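Local coordinates for Cif-like 1 (Burkholderia cenocepacia, PDB 7JQY), which probably acts as an epoxide hydrolase of the Cif-like kind, built on the alpha/beta hydrolase fold and assembled as an octamer, at residues B[17-22]-B[64-69]; B[24-29]-B[39-44]. The protein carries 1 engineered substitution. All blocks are in the same frame, centred on the assembly; numbering follows the deposited sequence.

Contact 1 of 2, residues B[17-22]-B[64-69]; sequences GLPAGF and WRHVMP
The N-terminal arm of this alpha/beta hydrolase fold packs Leu18, Pro19 and Phe22 onto the turn that leads into helix 68-73 and onto the first residues of that helix. The Pro19 ring lies over the backbone of that turn, with Pro19 CG 3.4 Å from Arg65 O. The same CG also meets Pro69 CG, and the two proline rings cross at about a right angle. A type II beta turn runs from Pro19 to Phe22, closed by Phe22 N to Pro19 O at 3.1 Å. It brings the Phe22 ring back to the same site. With CG anti to the backbone N (chi1 -168°), the ring leaves the backbone toward residues 65-69. Met68 approaches the edge of this ring near its plane, with Met68 CE 3.9 Å from Phe22 CZ. This is a Met-aromatic contact, the sulfur 89° off the ring normal. Leu18 CD2 covers one face of the Phe22 ring over its centre. The same methyl touches Arg65 CB at 3.9 Å.

The polar link is one water. It donates to Gly17 O at 3.0 Å and accepts from Arg65 NE at 2.9 Å, lying in the guanidinium plane. It also bonds His66 NE2 at 2.8 Å. Arg65 CG lies over one face of the His66 ring, toward its rim. Arg65 NH1 bonds Tyr62 O and Tyr211 OH, and Arg65 NH2 forms a salt bridge with Asp288. The guanidinium thus has several partners outside the contact besides the water. The chemistry implies an arm held by apolar packing, with solvent bridging the polar groups at Gly17.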
# COMPACT_ATOMS: atom_id res chain seq x y z
N GLY B 17 -21.81 16.47 -14.68
CA GLY B 17 -21.77 17.68 -13.88
C GLY B 17 -23.14 18.31 -13.65
O GLY B 17 -24.18 17.81 -14.07
N LEU B 18 -23.10 19.43 -12.94
CA LEU B 18 -24.30 20.21 -12.70
C LEU B 18 -24.77 20.83 -14.02
O LEU B 18 -23.96 21.14 -14.90
CB LEU B 18 -24.02 21.33 -11.69
CG LEU B 18 -23.53 20.96 -10.29
CD1 LEU B 18 -23.07 22.20 -9.52
CD2 LEU B 18 -24.63 20.22 -9.54
N PRO B 19 -26.08 21.02 -14.18
CA PRO B 19 -26.58 21.71 -15.37
C PRO B 19 -26.17 23.18 -15.37
O PRO B 19 -25.91 23.78 -14.32
CB PRO B 19 -28.10 21.55 -15.27
CG PRO B 19 -28.36 21.34 -13.81
CD PRO B 19 -27.16 20.63 -13.25
N ALA B 20 -26.15 23.76 -16.57
CA ALA B 20 -25.71 25.15 -16.73
C ALA B 20 -26.53 26.10 -15.86
O ALA B 20 -27.75 25.97 -15.76
CB ALA B 20 -25.82 25.57 -18.19
N GLY B 21 -25.84 27.02 -15.18
CA GLY B 21 -26.50 28.01 -14.35
C GLY B 21 -26.83 27.56 -12.94
O GLY B 21 -27.32 28.38 -12.15
N PHE B 22 -26.60 26.29 -12.61
CA PHE B 22 -26.93 25.81 -11.27
C PHE B 22 -26.19 26.59 -10.19
O PHE B 22 -26.75 26.85 -9.12
CB PHE B 22 -26.60 24.32 -11.18
CG PHE B 22 -27.15 23.63 -9.96
CD1 PHE B 22 -26.53 23.76 -8.73
CD2 PHE B 22 -28.29 22.82 -10.05
CE1 PHE B 22 -27.03 23.12 -7.61
CE2 PHE B 22 -28.79 22.19 -8.93
CZ PHE B 22 -28.17 22.33 -7.71
N TRP B 64 -30.23 15.04 -7.22
CA TRP B 64 -31.35 15.86 -7.66
C TRP B 64 -30.92 17.01 -8.56
O TRP B 64 -31.72 17.92 -8.80
CB TRP B 64 -32.10 16.42 -6.44
CG TRP B 64 -32.54 15.35 -5.49
CD1 TRP B 64 -31.98 15.05 -4.29
CD2 TRP B 64 -33.61 14.42 -5.67
NE1 TRP B 64 -32.64 14.00 -3.70
CE2 TRP B 64 -33.65 13.60 -4.53
CE3 TRP B 64 -34.55 14.21 -6.69
CZ2 TRP B 64 -34.59 12.57 -4.37
CZ3 TRP B 64 -35.49 13.19 -6.53
CH2 TRP B 64 -35.50 12.38 -5.39
N ARG B 65 -29.68 16.99 -9.05
CA ARG B 65 -29.12 18.15 -9.74
C ARG B 65 -29.92 18.54 -10.97
O ARG B 65 -29.99 19.73 -11.31
CB ARG B 65 -27.67 17.87 -10.13
CG ARG B 65 -27.52 16.73 -11.10
CD ARG B 65 -26.10 16.22 -11.11
NE ARG B 65 -25.97 15.06 -11.98
CZ ARG B 65 -26.21 13.81 -11.60
NH1 ARG B 65 -26.60 13.57 -10.36
NH2 ARG B 65 -26.07 12.82 -12.48
N HIS B 66 -30.53 17.58 -11.66
CA HIS B 66 -31.30 17.86 -12.86
C HIS B 66 -32.77 18.09 -12.58
O HIS B 66 -33.50 18.45 -13.51
CB HIS B 66 -31.17 16.70 -13.87
CG HIS B 66 -29.78 16.48 -14.36
ND1 HIS B 66 -29.08 17.44 -15.06
CD2 HIS B 66 -28.95 15.41 -14.24
CE1 HIS B 66 -27.88 16.97 -15.36
NE2 HIS B 66 -27.78 15.74 -14.88
N VAL B 67 -33.20 17.94 -11.33
CA VAL B 67 -34.59 18.14 -10.96
C VAL B 67 -34.80 19.48 -10.26
O VAL B 67 -35.79 20.17 -10.52
CB VAL B 67 -35.06 16.96 -10.08
CG1 VAL B 67 -36.42 17.26 -9.47
CG2 VAL B 67 -35.13 15.68 -10.91
N MET B 68 -33.86 19.89 -9.41
CA MET B 68 -34.05 21.12 -8.63
C MET B 68 -34.21 22.39 -9.47
O MET B 68 -34.96 23.28 -9.03
CB MET B 68 -32.89 21.29 -7.64
CG MET B 68 -32.70 20.09 -6.75
SD MET B 68 -31.02 19.94 -6.11
CE MET B 68 -30.90 21.43 -5.13
N PRO B 69 -33.52 22.58 -10.60
CA PRO B 69 -33.75 23.81 -11.38
C PRO B 69 -35.19 23.97 -11.84
O PRO B 69 -35.79 25.03 -11.65
CB PRO B 69 -32.78 23.67 -12.55
CG PRO B 69 -31.72 22.77 -12.07
CD PRO B 69 -32.41 21.79 -11.17
O HOH W 1 -25.05 14.99 -14.68

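Contact 2 of 2, residues B[24-29]-B[39-44]; sequences RRFSRR and HYVTGG
Arg29 and Tyr40 meet side chain to side chain on the antiparallel hairpin of strands 26-32 and 37-43, at one edge of the central sheet of this chain. Arg29 CB sits over one face of the Tyr40 ring, offset toward the rim, 3.7 Å from the ring centroid in a CH-pi contact. Tyr40 CG lies between the backbone N and the carbonyl carbon (chi1 63°), which starts the ring toward Arg29. The Arg29 guanidinium is close to perpendicular to the ring plane. Its NH1 bonds Arg28 O from above the carbonyl plane.

Phe26, Arg28 and Val41 point to the other face. Phe26 CB packs on Val41 CG1 at 3.7 Å, and Phe26 CD1 lies 3.6 Å from Gly43 N. Gly43 has no side chain, which leaves room for the Phe26 ring. This ring also stacks with Phe22.

Two hydrogen-bonded pairs join the strands, Ser27 with Thr42 and Arg29 with Tyr40. In the second, Arg29 N reaches Tyr40 O at 2.9 Å, nearly along the C=O axis. The Tyr40 side chain also packs on Val79 and Val81 of strand 77-82. Ser27 OG accepts from Gly12 N of the second subunit, so the outer strand also meets a neighbour.

Arg28 and His39 add a side-chain bond. The other ring nitrogen of His39, ND1, is hydrogen-bonded to Asp82. The guanidinium and imidazole planes stand 74° apart. Arg28 NE gives its hydrogen to His39 NE2 over 3.0 Å, tilted 25° from the imidazole plane.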
# COMPACT_ATOMS: atom_id res chain seq x y z
N ARG B 24 -25.24 29.69 -9.79
CA ARG B 24 -25.72 31.02 -9.44
C ARG B 24 -27.08 30.95 -8.77
O ARG B 24 -27.52 31.94 -8.18
CB ARG B 24 -25.80 31.90 -10.69
CG ARG B 24 -24.45 32.21 -11.24
CD ARG B 24 -23.86 33.38 -10.47
NE ARG B 24 -22.43 33.23 -10.22
CZ ARG B 24 -21.89 32.69 -9.13
NH1 ARG B 24 -22.66 32.22 -8.15
NH2 ARG B 24 -20.57 32.62 -9.02
N ARG B 25 -27.74 29.80 -8.84
CA ARG B 25 -29.09 29.69 -8.28
C ARG B 25 -29.28 28.89 -6.98
O ARG B 25 -30.32 29.03 -6.34
CB ARG B 25 -30.05 29.15 -9.34
CG ARG B 25 -30.29 30.11 -10.50
CD ARG B 25 -31.27 29.52 -11.51
NE ARG B 25 -32.53 29.12 -10.87
CZ ARG B 25 -33.58 29.93 -10.72
NH1 ARG B 25 -34.68 29.48 -10.14
NH2 ARG B 25 -33.52 31.18 -11.15
N PHE B 26 -28.30 28.08 -6.59
CA PHE B 26 -28.49 27.30 -5.38
C PHE B 26 -27.35 27.61 -4.44
O PHE B 26 -26.30 28.11 -4.86
CB PHE B 26 -28.59 25.81 -5.69
CG PHE B 26 -29.80 25.46 -6.52
CD1 PHE B 26 -30.98 25.09 -5.90
CD2 PHE B 26 -29.75 25.53 -7.89
CE1 PHE B 26 -32.10 24.78 -6.65
CE2 PHE B 26 -30.87 25.22 -8.65
CZ PHE B 26 -32.04 24.85 -8.03
N SER B 27 -27.55 27.30 -3.16
CA SER B 27 -26.59 27.64 -2.13
C SER B 27 -26.45 26.47 -1.19
O SER B 27 -27.43 25.77 -0.90
CB SER B 27 -27.01 28.89 -1.34
OG SER B 27 -27.19 29.99 -2.21
N ARG B 28 -25.25 26.29 -0.67
CA ARG B 28 -24.99 25.27 0.34
C ARG B 28 -25.20 25.91 1.70
O ARG B 28 -24.69 27.00 1.97
CB ARG B 28 -23.57 24.71 0.21
CG ARG B 28 -23.26 24.11 -1.16
CD ARG B 28 -21.88 23.51 -1.16
NE ARG B 28 -21.59 22.92 0.13
CZ ARG B 28 -20.37 22.63 0.57
NH1 ARG B 28 -19.32 22.87 -0.19
NH2 ARG B 28 -20.21 22.10 1.77
N ARG B 29 -25.94 25.21 2.56
CA ARG B 29 -26.30 25.72 3.87
C ARG B 29 -26.21 24.58 4.87
O ARG B 29 -26.25 23.40 4.52
CB ARG B 29 -27.73 26.28 3.86
CG ARG B 29 -27.87 27.78 3.89
CD ARG B 29 -27.52 28.40 2.56
NE ARG B 29 -27.38 29.85 2.70
CZ ARG B 29 -26.31 30.54 2.31
NH1 ARG B 29 -25.35 29.95 1.61
NH2 ARG B 29 -26.26 31.86 2.51
N HIS B 39 -26.42 19.21 6.32
CA HIS B 39 -26.09 20.01 5.15
C HIS B 39 -27.21 19.89 4.11
O HIS B 39 -27.80 18.82 3.94
CB HIS B 39 -24.76 19.53 4.56
CG HIS B 39 -24.43 20.12 3.22
ND1 HIS B 39 -24.63 19.44 2.04
CD2 HIS B 39 -23.88 21.31 2.89
CE1 HIS B 39 -24.24 20.20 1.03
NE2 HIS B 39 -23.78 21.34 1.52
N TYR B 40 -27.51 20.99 3.44
CA TYR B 40 -28.55 20.97 2.42
C TYR B 40 -28.25 22.03 1.39
O TYR B 40 -27.51 22.99 1.65
CB TYR B 40 -29.96 21.17 3.00
CG TYR B 40 -30.18 22.53 3.66
CD1 TYR B 40 -29.66 22.80 4.92
CD2 TYR B 40 -30.91 23.53 3.02
CE1 TYR B 40 -29.86 24.04 5.53
CE2 TYR B 40 -31.11 24.76 3.61
CZ TYR B 40 -30.59 25.01 4.87
OH TYR B 40 -30.78 26.23 5.46
N VAL B 41 -28.83 21.85 0.22
CA VAL B 41 -28.69 22.79 -0.89
C VAL B 41 -30.08 23.34 -1.18
O VAL B 41 -31.05 22.58 -1.25
CB VAL B 41 -28.08 22.09 -2.12
CG1 VAL B 41 -28.05 23.02 -3.31
CG2 VAL B 41 -26.68 21.63 -1.79
N THR B 42 -30.17 24.67 -1.30
CA THR B 42 -31.48 25.30 -1.42
C THR B 42 -31.46 26.39 -2.48
O THR B 42 -30.42 27.02 -2.74
CB THR B 42 -31.95 25.88 -0.08
OG1 THR B 42 -33.31 26.29 -0.21
CG2 THR B 42 -31.08 27.08 0.34
N GLY B 43 -32.62 26.60 -3.10
CA GLY B 43 -32.82 27.61 -4.12
C GLY B 43 -34.30 27.79 -4.39
O GLY B 43 -35.16 27.10 -3.83
N GLY B 44 -34.61 28.74 -5.28
CA GLY B 44 -35.98 29.10 -5.57
C GLY B 44 -36.47 30.22 -4.65
O GLY B 44 -35.73 30.70 -3.78

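Overall arrangement
Both contacts are partly buried and lie on the same side of the chain's centre, their centres about 11 Å apart. Contact 2 falls between the two segments of contact 1 in sequence. Contact 1 joins a loop to a helix start through apolar side chains and one water. Contact 2 joins two strands through backbone hydrogen bonds, with side chains added on both faces. They meet where Met68 CE is 3.7 Å from Val41 CG1. Phe22, which stacks on Phe26, and Met68 join the N-terminal arm to the Phe26 and Val41 side of the hairpin. Those residues are buried, whereas Arg25 and Arg29 of contact 2 are exposed. Contact 2 also borders a second subunit.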